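Glyoxalase/bleomycin resistance protein/dioxygenase (Sphaerobacter thermophilus, PDB 4HC5) belongs to the vicinal oxygen chelate superfamily and may act as a dioxygenase, though its actual reaction and substrate remain uncertain. Local coordinates at residues T18-S22 against Y71-P77; G36-F41 against T53-P57; N48-V52 against A64-W70. All blocks are in the same frame, centred on the assembly; numbering follows the deposited sequence.

Interaction 1. Residues T18-S22 against Y71-P77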
loop_
_atom_site.group_PDB
_atom_site.type_symbol
_atom_site.label_atom_id
_atom_site.label_comp_id
_atom_site.label_asym_id
_atom_site.label_seq_id
_atom_site.Cartn_x
_atom_site.Cartn_y
_atom_site.Cartn_z
ATOM N N THR A 18 -2.024 -0.361 4.372
ATOM C CA THR A 18 -2.913 -0.921 5.365
ATOM C C THR A 18 -4.104 -1.658 4.731
ATOM O O THR A 18 -4.681 -1.176 3.739
ATOM C CB THR A 18 -3.445 0.194 6.317
ATOM O OG1 THR A 18 -2.343 0.905 6.870
ATOM C CG2 THR A 18 -4.305 -0.325 7.484
ATOM N N ILE A 19 -4.410 -2.792 5.361
ATOM C CA ILE A 19 -5.701 -3.469 5.022
ATOM C C ILE A 19 -6.525 -3.454 6.334
ATOM O O ILE A 19 -6.001 -3.257 7.405
ATOM C CB ILE A 19 -5.522 -4.843 4.460
ATOM C CG1 ILE A 19 -4.834 -5.782 5.464
ATOM C CG2 ILE A 19 -4.747 -4.800 3.125
ATOM C CD1 ILE A 19 -4.860 -7.281 5.099
ATOM N N ILE A 20 -7.801 -3.626 6.184
ATOM C CA ILE A 20 -8.753 -3.678 7.308
ATOM C C ILE A 20 -9.206 -5.124 7.497
ATOM O O ILE A 20 -9.748 -5.727 6.587
ATOM C CB ILE A 20 -9.914 -2.704 7.043
ATOM C CG1 ILE A 20 -9.463 -1.290 6.612
ATOM C CG2 ILE A 20 -10.815 -2.594 8.302
ATOM C CD1 ILE A 20 -8.619 -0.509 7.598
ATOM N N VAL A 21 -9.045 -5.557 8.734
ATOM C CA VAL A 21 -9.393 -6.897 9.160
ATOM C C VAL A 21 -10.359 -6.831 10.347
ATOM O O VAL A 21 -10.477 -5.788 10.977
ATOM C CB VAL A 21 -8.160 -7.776 9.487
ATOM C CG1 VAL A 21 -7.237 -7.876 8.225
ATOM C CG2 VAL A 21 -7.425 -7.318 10.714
ATOM N N SER A 22 -11.023 -7.952 10.648
ATOM C CA SER A 22 -11.970 -7.954 11.784
ATOM C C SER A 22 -11.326 -8.376 13.108
ATOM O O SER A 22 -11.851 -8.087 14.197
ATOM C CB SER A 22 -13.131 -8.848 11.477
ATOM O OG SER A 22 -12.756 -10.171 11.167
ATOM N N TYR A 71 -10.306 3.976 12.558
ATOM C CA TYR A 71 -10.720 5.002 11.612
ATOM C C TYR A 71 -12.052 5.663 11.944
ATOM O O TYR A 71 -12.864 5.089 12.614
ATOM C CB TYR A 71 -10.739 4.434 10.188
ATOM C CG TYR A 71 -9.381 3.993 9.737
ATOM C CD1 TYR A 71 -8.492 4.895 9.226
ATOM C CD2 TYR A 71 -8.977 2.692 9.857
ATOM C CE1 TYR A 71 -7.239 4.514 8.830
ATOM C CE2 TYR A 71 -7.719 2.303 9.466
ATOM C CZ TYR A 71 -6.857 3.227 8.963
ATOM O OH TYR A 71 -5.584 2.913 8.546
ATOM N N GLU A 72 -12.221 6.881 11.462
ATOM C CA GLU A 72 -13.420 7.674 11.696
ATOM C C GLU A 72 -14.354 7.683 10.515
ATOM O O GLU A 72 -15.411 8.230 10.600
ATOM C CB GLU A 72 -13.061 9.115 11.993
ATOM C CG GLU A 72 -12.211 9.307 13.205
ATOM C CD GLU A 72 -12.806 8.691 14.431
ATOM O OE1 GLU A 72 -13.985 8.895 14.703
ATOM O OE2 GLU A 72 -12.091 7.983 15.117
ATOM N N ASP A 73 -13.945 7.126 9.396
ATOM C CA ASP A 73 -14.748 7.175 8.202
ATOM C C ASP A 73 -15.545 5.941 7.831
ATOM O O ASP A 73 -16.073 5.896 6.796
ATOM C CB ASP A 73 -13.935 7.648 6.996
ATOM C CG ASP A 73 -12.886 6.644 6.533
ATOM O OD1 ASP A 73 -12.673 5.652 7.186
ATOM O OD2 ASP A 73 -12.307 6.900 5.494
ATOM N N GLY A 74 -15.605 4.959 8.703
ATOM C CA GLY A 74 -16.401 3.778 8.432
ATOM C C GLY A 74 -15.799 2.727 7.518
ATOM O O GLY A 74 -16.461 1.861 7.140
ATOM N N ARG A 75 -14.520 2.823 7.209
ATOM C CA ARG A 75 -13.899 1.816 6.390
ATOM C C ARG A 75 -13.914 0.471 7.097
ATOM O O ARG A 75 -13.641 0.388 8.251
ATOM C CB ARG A 75 -12.490 2.236 5.973
ATOM C CG ARG A 75 -11.446 2.352 7.047
ATOM C CD ARG A 75 -10.139 2.888 6.447
ATOM N NE ARG A 75 -10.247 4.298 6.185
ATOM C CZ ARG A 75 -9.294 5.029 5.623
ATOM N NH1 ARG A 75 -8.155 4.468 5.267
ATOM N NH2 ARG A 75 -9.467 6.315 5.429
ATOM N N LYS A 76 -14.199 -0.560 6.330
ATOM C CA LYS A 76 -14.441 -1.891 6.861
ATOM C C LYS A 76 -13.692 -2.955 6.031
ATOM O O LYS A 76 -13.248 -2.654 4.923
ATOM C CB LYS A 76 -15.959 -2.192 6.915
ATOM C CG LYS A 76 -16.639 -1.328 8.006
ATOM C CD LYS A 76 -17.909 -1.698 8.617
ATOM C CE LYS A 76 -18.180 -0.878 9.910
ATOM N NZ LYS A 76 -17.421 -1.326 11.144
ATOM N N PRO A 77 -13.584 -4.186 6.537
ATOM C CA PRO A 77 -12.952 -5.182 5.752
ATOM C C PRO A 77 -13.720 -5.551 4.508
ATOM O O PRO A 77 -14.941 -5.323 4.399
ATOM C CB PRO A 77 -12.915 -6.388 6.703
ATOM C CG PRO A 77 -13.056 -5.830 8.071
ATOM C CD PRO A 77 -13.996 -4.701 7.862
#
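The Tyr71 ring meets the CD1 methyl of Ile20 obliquely, with CD1 and CE2 3.5 Å apart, while one of its faces carries the Arg75 side chain: Arg75 CD stands over the ring centre, and Tyr71 CD1 lies against one face of the guanidinium, off its centre. The guanidinium edge belongs to Asp73, gripped side-on by two nitrogens. Arg75 NE reaches OD1 of Asp73 at 3.0 Å, nearly straight and on the syn lone pair, whereas NH2 comes to OD2 from above the carboxylate plane. A bend at chi3 (75°) lets the arginine chain cover the ring and still present this edge.

Ile20 is the residue that spans the contact. CG1 stands beside the backbone N (chi1 -49°) and CG2 anti to it, which sends CD1 to Tyr71 and the Arg75 methylenes and CG2 to Pro77, 3.8 Å from its CD. A branched isoleucine can thus serve two apolar partners at once. The flat proline ring also closes on the strand end, its CB 3.2 Å from Ile20 O, an oxygen that accepts a bond from Asn126 ND2. At the other end Thr18 offers its methyl, CG2 being 3.6 Å from Tyr71 OH, and its OG1 bonds instead to Gly82 O of the second subunit.

Across the two segments the contact is therefore largely apolar. The charge of Arg75 is met inside the loop by the Asp73 carboxylate, which fixes the guanidinium over Tyr71 and probably lets the methylenes pack as apolar groups. Arg75 NH2 also bonds Tyr80 O of the second subunit, placing the loop at the subunit interface.

Interaction 2. Residues G36-F41 against T53-P57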
loop_
_atom_site.group_PDB
_atom_site.type_symbol
_atom_site.label_atom_id
_atom_site.label_comp_id
_atom_site.label_asym_id
_atom_site.label_seq_id
_atom_site.Cartn_x
_atom_site.Cartn_y
_atom_site.Cartn_z
ATOM N N GLY A 36 2.749 -17.028 4.438
ATOM C CA GLY A 36 4.212 -17.053 4.604
ATOM C C GLY A 36 4.896 -15.729 4.918
ATOM O O GLY A 36 6.130 -15.616 4.866
ATOM N N PHE A 37 4.100 -14.726 5.277
ATOM C CA PHE A 37 4.708 -13.455 5.693
ATOM C C PHE A 37 5.342 -13.624 7.091
ATOM O O PHE A 37 5.082 -14.592 7.804
ATOM C CB PHE A 37 3.675 -12.347 5.796
ATOM C CG PHE A 37 3.110 -11.813 4.488
ATOM C CD1 PHE A 37 2.722 -12.616 3.450
ATOM C CD2 PHE A 37 2.914 -10.467 4.312
ATOM C CE1 PHE A 37 2.136 -12.087 2.278
ATOM C CE2 PHE A 37 2.298 -9.949 3.193
ATOM C CZ PHE A 37 1.924 -10.744 2.167
ATOM N N GLU A 38 6.151 -12.630 7.467
ATOM C CA GLU A 38 6.752 -12.536 8.784
ATOM C C GLU A 38 6.139 -11.337 9.541
ATOM O O GLU A 38 5.960 -10.248 8.963
ATOM C CB GLU A 38 8.266 -12.308 8.693
ATOM C CG GLU A 38 9.032 -13.422 8.015
ATOM C CD GLU A 38 10.449 -12.984 7.585
ATOM O OE1 GLU A 38 10.842 -11.776 7.826
ATOM O OE2 GLU A 38 11.204 -13.817 7.005
ATOM N N LYS A 39 5.878 -11.520 10.815
ATOM C CA LYS A 39 5.371 -10.406 11.664
ATOM C C LYS A 39 6.572 -9.480 11.886
ATOM O O LYS A 39 7.688 -9.878 12.176
ATOM C CB LYS A 39 4.810 -10.880 13.014
ATOM C CG LYS A 39 4.116 -9.744 13.830
ATOM C CD LYS A 39 3.398 -10.213 15.085
ATOM C CE LYS A 39 4.293 -10.498 16.198
ATOM N NZ LYS A 39 3.562 -10.966 17.435
ATOM N N VAL A 40 6.276 -8.182 11.828
ATOM C CA VAL A 40 7.246 -7.157 12.193
ATOM C C VAL A 40 6.768 -6.393 13.428
ATOM O O VAL A 40 7.086 -6.768 14.558
ATOM C CB VAL A 40 7.626 -6.241 10.971
ATOM C CG1 VAL A 40 8.665 -5.225 11.406
ATOM C CG2 VAL A 40 8.107 -7.102 9.781
ATOM N N PHE A 41 5.896 -5.402 13.219
ATOM C CA PHE A 41 5.335 -4.681 14.348
ATOM C C PHE A 41 4.236 -5.467 15.061
ATOM O O PHE A 41 3.384 -6.121 14.437
ATOM C CB PHE A 41 4.742 -3.321 13.921
ATOM C CG PHE A 41 5.733 -2.234 13.742
ATOM C CD1 PHE A 41 6.341 -2.055 12.547
ATOM C CD2 PHE A 41 6.084 -1.412 14.790
ATOM C CE1 PHE A 41 7.298 -1.099 12.356
ATOM C CE2 PHE A 41 6.987 -0.416 14.605
ATOM C CZ PHE A 41 7.576 -0.215 13.370
ATOM N N THR A 53 2.037 -5.247 11.909
ATOM C CA THR A 53 2.384 -5.369 10.510
ATOM C C THR A 53 3.048 -6.725 10.186
ATOM O O THR A 53 3.627 -7.393 11.039
ATOM C CB THR A 53 3.345 -4.270 9.972
ATOM O OG1 THR A 53 4.646 -4.496 10.504
ATOM C CG2 THR A 53 2.911 -2.829 10.300
ATOM N N VAL A 54 2.942 -7.083 8.899
ATOM C CA VAL A 54 3.519 -8.286 8.354
ATOM C C VAL A 54 4.245 -7.929 7.027
ATOM O O VAL A 54 3.957 -6.948 6.375
ATOM C CB VAL A 54 2.448 -9.390 8.073
ATOM C CG1 VAL A 54 1.929 -9.976 9.384
ATOM C CG2 VAL A 54 1.298 -8.856 7.207
ATOM N N VAL A 55 5.247 -8.755 6.687
ATOM C CA VAL A 55 6.040 -8.470 5.489
ATOM C C VAL A 55 6.368 -9.786 4.760
ATOM O O VAL A 55 6.653 -10.766 5.391
ATOM C CB VAL A 55 7.370 -7.720 5.839
ATOM C CG1 VAL A 55 8.385 -8.610 6.577
ATOM C CG2 VAL A 55 8.016 -7.077 4.625
ATOM N N PRO A 56 6.362 -9.760 3.418
ATOM C CA PRO A 56 6.914 -10.917 2.734
ATOM C C PRO A 56 8.376 -11.098 3.074
ATOM O O PRO A 56 9.098 -10.110 3.211
ATOM C CB PRO A 56 6.708 -10.584 1.223
ATOM C CG PRO A 56 5.554 -9.596 1.227
ATOM C CD PRO A 56 5.807 -8.765 2.488
ATOM N N PRO A 57 8.825 -12.321 3.237
ATOM C CA PRO A 57 10.233 -12.542 3.694
ATOM C C PRO A 57 11.264 -11.870 2.791
ATOM O O PRO A 57 11.233 -12.035 1.585
ATOM C CB PRO A 57 10.405 -14.053 3.663
ATOM C CG PRO A 57 9.006 -14.492 3.833
ATOM C CD PRO A 57 8.106 -13.569 3.081
#
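Gly36, ending a helix with a positive phi that suits glycine, lays its carbonyl against the Pro57 ring, O to CG 3.3 Å. Phe37 follows alongside Pro56, whose CG lies over one face of the phenyl ring in a CH-pi contact, 4.0 Å from the centroid; the pair also packs on Ile11 and Ala12 of the second subunit. Glu38 opens the antiparallel ladder as a hydrogen-bonded pair with Val55, its N giving a nearly straight bond to Val55 O at 2.8 Å and its O receiving Val55 N. The extended side chain brings OE2 to 3.4 Å from Pro57 CB. Lys39, in a non-hydrogen-bonded pair with Val54, sends its amine to Asp42. Val40 N bonds Thr53 O at 2.9 Å, and its CG2 methyl touches CG1 of Val55. Phe41 O accepts from Thr53 N, and Phe41 N meets Thr53 OG1 at 3.1 Å, because chi1 of 72° sets this hydroxyl between the threonine's N and carbonyl carbon; OG1 also bonds Gln62 OE1. Backbone bonds thus hold the hairpin, the threonine hydroxyl adding one where Val40 (psi -83°) leaves regular strand geometry, while Pro56 and Pro57, lacking a backbone N-H, follow where the ladder stops.

Interaction 3. Residues N48-V52 against A64-W70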
loop_
_atom_site.group_PDB
_atom_site.type_symbol
_atom_site.label_atom_id
_atom_site.label_comp_id
_atom_site.label_asym_id
_atom_site.label_seq_id
_atom_site.Cartn_x
_atom_site.Cartn_y
_atom_site.Cartn_z
ATOM N N ASN A 48 -5.775 2.247 22.486
ATOM C CA ASN A 48 -6.742 1.877 21.410
ATOM C C ASN A 48 -6.226 1.460 19.988
ATOM O O ASN A 48 -6.982 1.159 19.125
ATOM C CB ASN A 48 -7.770 2.990 21.273
ATOM C CG ASN A 48 -8.481 3.284 22.602
ATOM O OD1 ASN A 48 -8.560 4.434 23.029
ATOM N ND2 ASN A 48 -8.949 2.233 23.281
HETATM N N MSE A 49 -4.803 1.459 19.965
HETATM C CA MSE A 49 -4.231 0.963 18.677
HETATM C C MSE A 49 -3.056 -0.002 18.946
HETATM O O MSE A 49 -2.023 0.426 19.411
HETATM C CB MSE A 49 -3.734 2.079 17.719
HETATM C CG MSE A 49 -2.990 1.473 16.337
HETATM SE SE MSE A 49 -2.375 2.971 15.254
HETATM C CE MSE A 49 -4.083 3.945 15.322
ATOM N N ARG A 50 -3.263 -1.258 18.602
ATOM C CA ARG A 50 -2.252 -2.296 18.569
ATOM C C ARG A 50 -1.807 -2.294 17.115
ATOM O O ARG A 50 -2.504 -2.702 16.224
ATOM C CB ARG A 50 -2.835 -3.671 18.976
ATOM C CG ARG A 50 -1.801 -4.775 18.952
ATOM C CD ARG A 50 -2.489 -6.113 19.130
ATOM N NE ARG A 50 -1.578 -7.238 18.925
ATOM C CZ ARG A 50 -1.943 -8.502 18.786
ATOM N NH1 ARG A 50 -3.218 -8.883 18.868
ATOM N NH2 ARG A 50 -0.992 -9.387 18.586
ATOM N N PHE A 51 -0.654 -1.703 16.896
ATOM C CA PHE A 51 -0.085 -1.542 15.583
ATOM C C PHE A 51 0.634 -2.845 15.210
ATOM O O PHE A 51 1.603 -3.229 15.829
ATOM C CB PHE A 51 0.846 -0.332 15.443
ATOM C CG PHE A 51 1.304 -0.099 14.063
ATOM C CD1 PHE A 51 0.420 0.322 13.071
ATOM C CD2 PHE A 51 2.629 -0.279 13.726
ATOM C CE1 PHE A 51 0.834 0.557 11.781
ATOM C CE2 PHE A 51 3.078 -0.066 12.445
ATOM C CZ PHE A 51 2.176 0.395 11.436
ATOM N N VAL A 52 0.070 -3.521 14.155
ATOM C CA VAL A 52 0.529 -4.856 13.746
ATOM C C VAL A 52 0.831 -4.776 12.269
ATOM O O VAL A 52 0.013 -4.326 11.448
ATOM C CB VAL A 52 -0.528 -5.965 14.019
ATOM C CG1 VAL A 52 -0.075 -7.315 13.437
ATOM C CG2 VAL A 52 -0.902 -6.056 15.515
ATOM N N ALA A 64 0.124 -3.302 7.088
ATOM C CA ALA A 64 -0.442 -3.108 8.404
ATOM C C ALA A 64 -1.866 -3.799 8.402
ATOM O O ALA A 64 -2.643 -3.690 7.442
ATOM C CB ALA A 64 -0.564 -1.619 8.729
ATOM N N LEU A 65 -2.078 -4.507 9.508
ATOM C CA LEU A 65 -3.365 -5.214 9.720
ATOM C C LEU A 65 -4.188 -4.361 10.661
ATOM O O LEU A 65 -4.111 -4.486 11.865
ATOM C CB LEU A 65 -3.058 -6.586 10.323
ATOM C CG LEU A 65 -2.150 -7.522 9.442
ATOM C CD1 LEU A 65 -1.945 -8.866 10.126
ATOM C CD2 LEU A 65 -2.713 -7.654 8.006
ATOM N N GLY A 66 -4.933 -3.434 10.055
ATOM C CA GLY A 66 -5.719 -2.441 10.774
ATOM C C GLY A 66 -7.133 -2.953 11.124
ATOM O O GLY A 66 -7.596 -3.944 10.579
ATOM N N LEU A 67 -7.780 -2.248 12.036
ATOM C CA LEU A 67 -9.166 -2.534 12.427
ATOM C C LEU A 67 -10.084 -1.403 12.019
ATOM O O LEU A 67 -9.611 -0.234 12.017
ATOM C CB LEU A 67 -9.308 -2.744 13.939
ATOM C CG LEU A 67 -8.665 -4.021 14.524
ATOM C CD1 LEU A 67 -8.582 -3.920 16.041
ATOM C CD2 LEU A 67 -9.386 -5.286 14.057
ATOM N N PRO A 68 -11.385 -1.666 11.797
ATOM C CA PRO A 68 -12.269 -0.574 11.556
ATOM C C PRO A 68 -12.204 0.514 12.612
ATOM O O PRO A 68 -12.347 1.726 12.344
ATOM C CB PRO A 68 -13.624 -1.244 11.485
ATOM C CG PRO A 68 -13.331 -2.611 10.995
ATOM C CD PRO A 68 -12.017 -2.965 11.605
ATOM N N SER A 69 -11.998 0.086 13.850
ATOM C CA SER A 69 -11.928 1.051 14.954
ATOM C C SER A 69 -10.798 2.049 14.928
ATOM O O SER A 69 -10.797 3.012 15.694
ATOM C CB SER A 69 -11.909 0.343 16.253
ATOM O OG SER A 69 -10.798 -0.532 16.404
ATOM N N TRP A 70 -9.800 1.758 14.111
ATOM C CA TRP A 70 -8.713 2.727 13.893
ATOM C C TRP A 70 -9.161 4.010 13.226
ATOM O O TRP A 70 -8.429 5.008 13.261
ATOM C CB TRP A 70 -7.593 2.170 12.995
ATOM C CG TRP A 70 -6.714 1.089 13.604
ATOM C CD1 TRP A 70 -6.863 0.376 14.758
ATOM C CD2 TRP A 70 -5.492 0.602 13.013
ATOM N NE1 TRP A 70 -5.868 -0.538 14.895
ATOM C CE2 TRP A 70 -4.984 -0.408 13.863
ATOM C CE3 TRP A 70 -4.836 0.891 11.843
ATOM C CZ2 TRP A 70 -3.783 -1.067 13.610
ATOM C CZ3 TRP A 70 -3.610 0.228 11.598
ATOM C CH2 TRP A 70 -3.103 -0.713 12.470
HETATM O O HOH W 1 -9.276 -0.028 18.561
HETATM O O HOH W 2 -5.662 -2.249 17.324
#
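One face of the Trp70 indole is overlain by the side chain of Met49, a selenomethionine here, the two side chains crossing at about a right angle. Met49 CG sits over the five-membered ring, 3.7 Å from CE2, and the selenium stands almost on the normal of the six-membered ring, 4.4 Å from its centroid, a Met-aromatic contact. A fully extended start (chi1 175°, chi2 -178°) carries the polarisable chain out over the indole. The opposite indole face rests on Gly66 CA and Leu67 N, a close fit that suits glycine, which has no side chain to intrude.

At the indole edge, in its plane, a water accepts from both Trp70 NE1 (3.0 Å) and Arg50 N, joining two polar groups. Further along the edge Arg50 O approaches CZ2 at 3.3 Å; this oxygen and Leu65 O both accept from Gln24 NE2. Phe51 meets CH2 of Trp70 with its CD1 atom and leans on the Ala64 methyl, whose small size suits the place. One direct backbone bond links the segments, Leu65 N to Val52 O at 2.9 Å and close to linear. Near Asn48 a second water joins its O to Ser69 OG.

Beyond the end of strand 62-66, then, the 3-10 turn 68-70 sets Trp70 against strand 49-55 and waters bridge the two, in the beta-alpha-beta-beta-beta module characteristic of the vicinal oxygen chelate fold.

In the fold
From the N terminus, strand 13-20 ends in segment 18-22, and the loop 71-77 comes back against it after strand 62-66 has paired with it, so interaction 1 closes the longest loop and encloses the other two. Within it, helix 24-34 leads to 36-41, which pairs with 53-57 in interaction 2, while 48-52 meets 64-70 in interaction 3; their segments alternate, so these two cross. They share strand 49-55, the middle of three antiparallel strands. Interaction 3 also borders interaction 1, where Ile19 and Val21 probably exchange backbone bonds with Gly66. Together they tie all four strands of the first sheet to the loop leading to strand 79-87, and interactions 1 and 2 also touch the second subunit.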